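PDB 4KG7: peptidase S8 and S53, subtilisin, kexin, sedolisin from Mycobacterium smegmatis, which is a mycosin serine protease of the subtilase family, belonging to the type VII (ESX-3) secretion system and probably cleaving peptide bonds by a Ser-His-Asp charge relay. Local coordinates for residues A[173-178]-A[331-336]; A[207-212]-A[343-348]; A[258-263]-A[323-328]. All coordinates share one frame; numbering follows the deposited sequence.

Interaction 1 (A[173-178]-A[331-336])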
loop_
_atom_site.group_PDB
_atom_site.type_symbol
_atom_site.label_atom_id
_atom_site.label_comp_id
_atom_site.label_asym_id
_atom_site.label_seq_id
_atom_site.Cartn_x
_atom_site.Cartn_y
_atom_site.Cartn_z
ATOM N N ALA A 173 -15.341 1.843 0.702
ATOM C CA ALA A 173 -14.060 2.003 1.349
ATOM C C ALA A 173 -13.779 3.440 1.717
ATOM O O ALA A 173 -13.867 4.322 0.860
ATOM C CB ALA A 173 -12.936 1.496 0.461
ATOM N N ARG A 174 -13.416 3.632 2.989
ATOM C CA ARG A 174 -12.975 4.894 3.562
ATOM C C ARG A 174 -11.475 5.122 3.398
ATOM O O ARG A 174 -10.998 6.262 3.412
ATOM C CB ARG A 174 -13.302 4.876 5.060
ATOM C CG ARG A 174 -14.781 4.829 5.369
ATOM C CD ARG A 174 -15.340 6.237 5.382
ATOM N NE ARG A 174 -15.141 6.845 6.694
ATOM C CZ ARG A 174 -15.326 8.128 7.003
ATOM N NH1 ARG A 174 -15.672 9.012 6.085
ATOM N NH2 ARG A 174 -15.127 8.527 8.259
ATOM N N VAL A 175 -10.730 4.029 3.311
ATOM C CA VAL A 175 -9.285 4.038 3.103
ATOM C C VAL A 175 -9.056 2.985 2.046
ATOM O O VAL A 175 -9.675 1.911 2.114
ATOM C CB VAL A 175 -8.507 3.679 4.404
ATOM C CG1 VAL A 175 -7.010 3.692 4.168
ATOM C CG2 VAL A 175 -8.883 4.629 5.541
ATOM N N ILE A 176 -8.207 3.282 1.055
ATOM C CA ILE A 176 -7.894 2.340 -0.011
ATOM C C ILE A 176 -6.370 2.176 0.000
ATOM O O ILE A 176 -5.625 3.144 -0.224
ATOM C CB ILE A 176 -8.367 2.884 -1.371
ATOM C CG1 ILE A 176 -9.890 2.949 -1.409
ATOM C CG2 ILE A 176 -7.861 1.986 -2.501
ATOM C CD1 ILE A 176 -10.480 3.665 -2.621
ATOM N N ASN A 177 -5.915 0.958 0.258
ATOM C CA ASN A 177 -4.510 0.621 0.396
ATOM C C ASN A 177 -3.971 -0.043 -0.865
ATOM O O ASN A 177 -4.519 -1.061 -1.317
ATOM C CB ASN A 177 -4.304 -0.306 1.597
ATOM C CG ASN A 177 -2.841 -0.558 1.866
ATOM O OD1 ASN A 177 -2.180 0.188 2.579
ATOM N ND2 ASN A 177 -2.309 -1.589 1.263
ATOM N N ILE A 178 -2.892 0.526 -1.402
ATOM C CA ILE A 178 -2.263 0.042 -2.618
ATOM C C ILE A 178 -0.787 -0.193 -2.300
ATOM O O ILE A 178 0.066 0.672 -2.491
ATOM C CB ILE A 178 -2.458 1.023 -3.794
ATOM C CG1 ILE A 178 -3.930 1.413 -3.969
ATOM C CG2 ILE A 178 -1.878 0.471 -5.088
ATOM C CD1 ILE A 178 -4.191 2.572 -4.905
ATOM N N LEU A 331 -7.723 4.443 11.995
ATOM C CA LEU A 331 -7.869 4.928 13.382
ATOM C C LEU A 331 -8.383 6.366 13.388
ATOM O O LEU A 331 -9.293 6.733 14.151
ATOM C CB LEU A 331 -6.550 4.851 14.146
ATOM C CG LEU A 331 -5.998 3.451 14.389
ATOM C CD1 LEU A 331 -4.802 3.527 15.351
ATOM C CD2 LEU A 331 -7.041 2.441 14.851
ATOM N N VAL A 332 -7.758 7.196 12.569
ATOM C CA VAL A 332 -8.059 8.632 12.542
ATOM C C VAL A 332 -9.490 8.855 12.048
ATOM O O VAL A 332 -10.221 9.661 12.606
ATOM C CB VAL A 332 -7.027 9.405 11.686
ATOM C CG1 VAL A 332 -7.488 10.830 11.415
ATOM C CG2 VAL A 332 -5.675 9.416 12.396
ATOM N N ARG A 333 -9.892 8.150 10.985
ATOM C CA ARG A 333 -11.257 8.332 10.475
ATOM C C ARG A 333 -12.322 7.829 11.421
ATOM O O ARG A 333 -13.427 8.385 11.432
ATOM C CB ARG A 333 -11.433 7.699 9.095
ATOM C CG ARG A 333 -10.437 8.184 8.062
ATOM C CD ARG A 333 -11.032 8.132 6.677
ATOM N NE ARG A 333 -11.869 9.299 6.429
ATOM C CZ ARG A 333 -12.319 9.641 5.225
ATOM N NH1 ARG A 333 -12.132 8.844 4.187
ATOM N NH2 ARG A 333 -13.008 10.750 5.070
ATOM N N SER A 334 -12.017 6.818 12.232
ATOM C CA SER A 334 -12.956 6.350 13.233
ATOM C C SER A 334 -13.117 7.377 14.351
ATOM O O SER A 334 -14.227 7.643 14.784
ATOM C CB SER A 334 -12.502 5.013 13.814
ATOM O OG SER A 334 -13.374 4.533 14.813
ATOM N N LYS A 335 -12.016 7.938 14.819
ATOM C CA LYS A 335 -12.068 8.916 15.906
ATOM C C LYS A 335 -12.685 10.227 15.457
ATOM O O LYS A 335 -13.445 10.863 16.221
ATOM C CB LYS A 335 -10.692 9.172 16.508
ATOM C CG LYS A 335 -10.794 10.216 17.603
ATOM C CD LYS A 335 -9.637 10.266 18.557
ATOM C CE LYS A 335 -9.899 11.349 19.580
ATOM N NZ LYS A 335 -8.688 11.700 20.358
ATOM N N PHE A 336 -12.379 10.615 14.218
ATOM C CA PHE A 336 -12.852 11.884 13.669
ATOM C C PHE A 336 -13.615 11.599 12.374
ATOM O O PHE A 336 -13.125 11.851 11.275
ATOM C CB PHE A 336 -11.679 12.808 13.392
ATOM C CG PHE A 336 -10.827 13.105 14.585
ATOM C CD1 PHE A 336 -11.264 13.954 15.575
ATOM C CD2 PHE A 336 -9.561 12.570 14.684
ATOM C CE1 PHE A 336 -10.460 14.215 16.683
ATOM C CE2 PHE A 336 -8.750 12.853 15.758
ATOM C CZ PHE A 336 -9.191 13.678 16.751
#
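The guanidinium of R174 lies flat against that of R333, with centres 3.8 Å apart and planes inclined by 19°. R333 NE sits over the middle of the R174 group, while R174 NH1 is displaced toward the rim of R333 and comes 3.3 Å from R333 NH2. Those last two atoms are both donors, so this is a stack and not a bond. Bends at chi2 (-86°) and chi3 (-85°) fold the R174 chain into this overlap. R333 turns an edge to the backbone just before strand 175-178: its NH1 donates to R174 O over 2.9 Å in a somewhat bent bond, nearly within the guanidinium plane and onto a lone pair of the carbonyl. V175 CG2 adds a looser apolar touch at 4.3 Å from R333 CD. The contact joins the lead-in to strand 175-178 to the last turn of helix 318-335. Further partners hold the two groups: R333 NH2 forms a salt bridge with D207 and a hydrogen bond to L339 O, and R174 bonds through NE to Q67 OE1 and through NH2 to P337 O. With one face of each group stacked, the like charges lie together, their repulsion presumably eased by the D207 carboxylate.

Interaction 2 (A[207-212]-A[343-348]); sequences DAVIVA and QVVHRL
With chi1 at 174°, V209 splits its two methyls over neighbouring residues V344 and V345 of helix 341-350: CG1 is trans to the backbone N, and CG2 is trans to the carbonyl carbon. CG2 meets V344 and CG1 meets V345, so a single strand residue serves both helix partners. V344 and V345 have similar chi1 values, yet they offer different branches. V344 presents CG1, which lies 3.8 Å from V209 CG2, whereas V345 presents CG2, 4.0 Å from V209 CG1. V344 also brings up its branch point, since V344 CB is 3.9 Å from V209 CG2. The side-chain axes are skewed in both pairs, and the contact is purely apolar, made by methyl and methine groups at van der Waals distance. The backbones come near at the same place, with V209 CA 7.2 Å from V345 CA. The start of the helix is tied by a polar link, since D207 OD1 accepts a hydrogen bond from A341 N. The next strand residue, I210, points away from helix 341-350 and packs on L199, A202 and A203 of helix 193-205. Alternating side chains thus serve two helical layers, and the V209 backbone is bonded to R174, just before the adjacent strand 175-178, and to I176 within it. A parallel sheet clasped in this way between helices on its two faces is the three-layer alpha/beta arrangement of the subtilisin fold.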
loop_
_atom_site.group_PDB
_atom_site.type_symbol
_atom_site.label_atom_id
_atom_site.label_comp_id
_atom_site.label_asym_id
_atom_site.label_seq_id
_atom_site.Cartn_x
_atom_site.Cartn_y
_atom_site.Cartn_z
ATOM N N ASP A 207 -14.448 10.473 -1.484
ATOM C CA ASP A 207 -13.856 10.914 -0.221
ATOM C C ASP A 207 -13.030 9.842 0.470
ATOM O O ASP A 207 -12.979 9.790 1.705
ATOM C CB ASP A 207 -14.940 11.442 0.746
ATOM C CG ASP A 207 -14.348 12.204 1.946
ATOM O OD1 ASP A 207 -13.474 13.059 1.740
ATOM O OD2 ASP A 207 -14.799 11.948 3.084
ATOM N N ALA A 208 -12.344 9.004 -0.313
ATOM C CA ALA A 208 -11.486 7.958 0.256
ATOM C C ALA A 208 -10.057 8.433 0.419
ATOM O O ALA A 208 -9.542 9.110 -0.465
ATOM C CB ALA A 208 -11.520 6.725 -0.629
ATOM N N VAL A 209 -9.436 8.071 1.542
ATOM C CA VAL A 209 -8.007 8.249 1.707
ATOM C C VAL A 209 -7.295 7.096 0.987
ATOM O O VAL A 209 -7.468 5.930 1.342
ATOM C CB VAL A 209 -7.609 8.237 3.196
ATOM C CG1 VAL A 209 -6.093 8.275 3.336
ATOM C CG2 VAL A 209 -8.215 9.432 3.895
ATOM N N ILE A 210 -6.484 7.442 -0.011
ATOM C CA ILE A 210 -5.791 6.449 -0.810
ATOM C C ILE A 210 -4.322 6.486 -0.405
ATOM O O ILE A 210 -3.684 7.532 -0.427
ATOM C CB ILE A 210 -5.906 6.718 -2.321
ATOM C CG1 ILE A 210 -7.378 6.869 -2.781
ATOM C CG2 ILE A 210 -5.198 5.631 -3.129
ATOM C CD1 ILE A 210 -7.492 7.390 -4.197
ATOM N N VAL A 211 -3.830 5.342 -0.016
ATOM C CA VAL A 211 -2.469 5.169 0.483
ATOM C C VAL A 211 -1.750 4.190 -0.422
ATOM O O VAL A 211 -2.255 3.099 -0.677
ATOM C CB VAL A 211 -2.485 4.605 1.944
ATOM C CG1 VAL A 211 -1.090 4.436 2.507
ATOM C CG2 VAL A 211 -3.301 5.499 2.851
ATOM N N ALA A 212 -0.547 4.570 -0.867
ATOM C CA ALA A 212 0.245 3.754 -1.796
ATOM C C ALA A 212 1.682 3.612 -1.324
ATOM O O ALA A 212 2.284 4.571 -0.842
ATOM C CB ALA A 212 0.212 4.376 -3.200
ATOM N N GLN A 343 -8.545 16.337 4.842
ATOM C CA GLN A 343 -8.277 16.691 6.244
ATOM C C GLN A 343 -7.523 15.565 6.929
ATOM O O GLN A 343 -6.632 15.819 7.728
ATOM C CB GLN A 343 -9.564 17.008 6.999
ATOM C CG GLN A 343 -10.157 18.352 6.650
ATOM C CD GLN A 343 -11.505 18.573 7.320
ATOM O OE1 GLN A 343 -12.452 17.815 7.104
ATOM N NE2 GLN A 343 -11.612 19.626 8.128
ATOM N N VAL A 344 -7.856 14.311 6.601
ATOM C CA VAL A 344 -7.205 13.177 7.230
ATOM C C VAL A 344 -5.749 13.098 6.797
ATOM O O VAL A 344 -4.862 12.902 7.638
ATOM C CB VAL A 344 -7.935 11.854 6.891
ATOM C CG1 VAL A 344 -7.136 10.642 7.356
ATOM C CG2 VAL A 344 -9.327 11.831 7.506
ATOM N N VAL A 345 -5.501 13.285 5.506
ATOM C CA VAL A 345 -4.135 13.274 5.007
ATOM C C VAL A 345 -3.321 14.410 5.668
ATOM O O VAL A 345 -2.207 14.216 6.094
ATOM C CB VAL A 345 -4.097 13.329 3.460
ATOM C CG1 VAL A 345 -2.678 13.609 2.964
ATOM C CG2 VAL A 345 -4.638 12.022 2.883
ATOM N N HIS A 346 -3.893 15.601 5.750
ATOM C CA HIS A 346 -3.229 16.728 6.408
ATOM C C HIS A 346 -2.881 16.397 7.855
ATOM O O HIS A 346 -1.786 16.689 8.332
ATOM C CB HIS A 346 -4.147 17.960 6.347
ATOM C CG HIS A 346 -3.598 19.169 7.040
ATOM N ND1 HIS A 346 -2.710 20.041 6.442
ATOM C CD2 HIS A 346 -3.814 19.648 8.283
ATOM C CE1 HIS A 346 -2.432 21.019 7.282
ATOM N NE2 HIS A 346 -3.059 20.786 8.416
ATOM N N ARG A 347 -3.802 15.781 8.559
ATOM C CA ARG A 347 -3.577 15.414 9.943
ATOM C C ARG A 347 -2.411 14.407 10.055
ATOM O O ARG A 347 -1.589 14.472 10.967
ATOM C CB ARG A 347 -4.884 14.851 10.478
ATOM C CG ARG A 347 -4.872 14.340 11.889
ATOM C CD ARG A 347 -6.299 14.116 12.358
ATOM N NE ARG A 347 -6.942 15.355 12.792
ATOM C CZ ARG A 347 -6.907 15.850 14.028
ATOM N NH1 ARG A 347 -6.238 15.234 15.007
ATOM N NH2 ARG A 347 -7.532 16.991 14.279
ATOM N N LEU A 348 -2.375 13.436 9.140
ATOM C CA LEU A 348 -1.327 12.427 9.178
ATOM C C LEU A 348 0.021 13.063 8.907
ATOM O O LEU A 348 1.026 12.763 9.586
ATOM C CB LEU A 348 -1.628 11.352 8.150
ATOM C CG LEU A 348 -2.818 10.441 8.475
ATOM C CD1 LEU A 348 -3.114 9.542 7.307
ATOM C CD2 LEU A 348 -2.567 9.609 9.722
#

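Interaction 3 (A[258-263]-A[323-328]); sequences YVLSVG and AYVSGV
V262 N makes a probable backbone hydrogen bond to A212 O, which fixes V262 in the parallel sheet while its side chain reaches V325 of helix 318-335. The strand is held again two residues earlier, where L260 N approaches I210 O in the same way. These bonds run within the sheet; the meeting with the helix itself is apolar. V325 is the shared partner, and its two methyls divide the work. Its CG2 is 3.7 Å from V262 CG1, while V262 CG2 sits 4.0 Å from V325 CB, so these valines pass alongside each other in opposite directions with both branches of V262 engaged. The other methyl, V325 CG1, faces L260 CD2 at 3.9 Å, and here the side chains cross at about a right angle. L260 gets there by extending CG trans to its backbone N (chi1 177°) and then turning at chi2 (53°). V262 CA and V325 CA are 7.5 Å apart, the nearest CA approach of the two segments, consistent with close packing of helix on strand. All three touching residues are buried. The contact lies on the helix that carries S319, the predicted charge-relay serine, near its start, and the V262 side chain is about 9 Å from that of S319. Around it, V211 of strand 209-213 also touches V325 and V262, A323 and Y324 pack against helix 104-113, and S261 hydrogen-bonds to S253 and is backbone-paired with G282 of strand 281-286.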
loop_
_atom_site.group_PDB
_atom_site.type_symbol
_atom_site.label_atom_id
_atom_site.label_comp_id
_atom_site.label_asym_id
_atom_site.label_seq_id
_atom_site.Cartn_x
_atom_site.Cartn_y
_atom_site.Cartn_z
ATOM N N TYR A 258 -3.964 13.009 -4.962
ATOM C CA TYR A 258 -4.995 12.021 -4.636
ATOM C C TYR A 258 -4.496 10.849 -3.778
ATOM O O TYR A 258 -5.306 10.159 -3.145
ATOM C CB TYR A 258 -5.598 11.476 -5.925
ATOM C CG TYR A 258 -5.989 12.580 -6.871
ATOM C CD1 TYR A 258 -6.919 13.577 -6.505
ATOM C CD2 TYR A 258 -5.430 12.666 -8.117
ATOM C CE1 TYR A 258 -7.234 14.604 -7.374
ATOM C CE2 TYR A 258 -5.760 13.671 -9.002
ATOM C CZ TYR A 258 -6.671 14.641 -8.633
ATOM O OH TYR A 258 -6.965 15.629 -9.549
ATOM N N VAL A 259 -3.181 10.617 -3.805
ATOM C CA VAL A 259 -2.556 9.449 -3.226
ATOM C C VAL A 259 -1.522 9.913 -2.191
ATOM O O VAL A 259 -0.782 10.873 -2.454
ATOM C CB VAL A 259 -1.820 8.637 -4.298
ATOM C CG1 VAL A 259 -1.031 7.487 -3.665
ATOM C CG2 VAL A 259 -2.791 8.129 -5.376
ATOM N N LEU A 260 -1.532 9.313 -1.005
ATOM C CA LEU A 260 -0.536 9.530 0.031
ATOM C C LEU A 260 0.478 8.429 -0.182
ATOM O O LEU A 260 0.189 7.248 0.050
ATOM C CB LEU A 260 -1.136 9.437 1.438
ATOM C CG LEU A 260 -0.165 9.570 2.617
ATOM C CD1 LEU A 260 0.693 10.839 2.524
ATOM C CD2 LEU A 260 -1.001 9.530 3.900
ATOM N N SER A 261 1.665 8.835 -0.641
ATOM C CA SER A 261 2.763 7.924 -0.951
ATOM C C SER A 261 3.671 7.730 0.264
ATOM O O SER A 261 4.126 8.702 0.869
ATOM C CB SER A 261 3.543 8.458 -2.160
ATOM O OG SER A 261 4.725 7.695 -2.410
ATOM N N VAL A 262 3.912 6.457 0.598
ATOM C CA VAL A 262 4.516 6.064 1.837
ATOM C C VAL A 262 5.873 5.398 1.644
ATOM O O VAL A 262 5.967 4.328 1.033
ATOM C CB VAL A 262 3.603 5.074 2.581
ATOM C CG1 VAL A 262 4.162 4.714 3.939
ATOM C CG2 VAL A 262 2.217 5.623 2.739
ATOM N N GLY A 263 6.911 6.044 2.186
ATOM C CA GLY A 263 8.248 5.451 2.243
ATOM C C GLY A 263 8.435 4.578 3.462
ATOM O O GLY A 263 7.606 4.565 4.357
ATOM N N ALA A 323 0.842 -0.208 4.449
ATOM C CA ALA A 323 -0.186 -0.887 5.218
ATOM C C ALA A 323 -0.341 -0.261 6.589
ATOM O O ALA A 323 -1.449 0.004 7.049
ATOM C CB ALA A 323 0.140 -2.357 5.335
ATOM N N TYR A 324 0.776 -0.001 7.248
ATOM C CA TYR A 324 0.717 0.683 8.554
ATOM C C TYR A 324 -0.006 2.012 8.437
ATOM O O TYR A 324 -0.835 2.328 9.291
ATOM C CB TYR A 324 2.129 0.898 9.100
ATOM C CG TYR A 324 2.729 -0.291 9.811
ATOM C CD1 TYR A 324 2.085 -0.854 10.924
ATOM C CD2 TYR A 324 4.010 -0.770 9.492
ATOM C CE1 TYR A 324 2.620 -1.911 11.616
ATOM C CE2 TYR A 324 4.552 -1.830 10.182
ATOM C CZ TYR A 324 3.880 -2.378 11.268
ATOM O OH TYR A 324 4.445 -3.404 11.987
ATOM N N VAL A 325 0.331 2.821 7.436
ATOM C CA VAL A 325 -0.316 4.088 7.280
ATOM C C VAL A 325 -1.814 3.969 7.023
ATOM O O VAL A 325 -2.590 4.745 7.568
ATOM C CB VAL A 325 0.379 4.956 6.218
ATOM C CG1 VAL A 325 -0.403 6.256 5.951
ATOM C CG2 VAL A 325 1.786 5.293 6.677
ATOM N N SER A 326 -2.223 3.026 6.189
ATOM C CA SER A 326 -3.656 2.751 6.018
ATOM C C SER A 326 -4.351 2.416 7.335
ATOM O O SER A 326 -5.481 2.851 7.597
ATOM C CB SER A 326 -3.861 1.653 5.007
ATOM O OG SER A 326 -3.548 2.147 3.719
ATOM N N GLY A 327 -3.725 1.577 8.146
ATOM C CA GLY A 327 -4.283 1.300 9.476
ATOM C C GLY A 327 -4.409 2.539 10.350
ATOM O O GLY A 327 -5.417 2.743 11.005
ATOM N N VAL A 328 -3.389 3.381 10.344
ATOM C CA VAL A 328 -3.460 4.633 11.097
ATOM C C VAL A 328 -4.542 5.554 10.570
ATOM O O VAL A 328 -5.250 6.174 11.340
ATOM C CB VAL A 328 -2.110 5.381 11.138
ATOM C CG1 VAL A 328 -2.209 6.652 11.952
ATOM C CG2 VAL A 328 -1.025 4.527 11.762
#

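In the fold
The three contacts place two consecutive helices on one parallel sheet. Interactions 1 and 3 both use helix 318-335, toward its last turn and its middle respectively, whereas interaction 2 brings in helix 341-350. Their strands, 175-178, 209-213 and 259-265, are successive neighbours joined by backbone bonds. Interaction 3, its centre about 6 Å from the centre of the chain, is wholly buried and aliphatic. Interactions 1 and 2, with centres about 13 Å from the centre of the chain, each include a partly exposed residue; the former is charged and polar, the latter aliphatic. F336 and R347, one from each of these two, meet in a cation-pi contact.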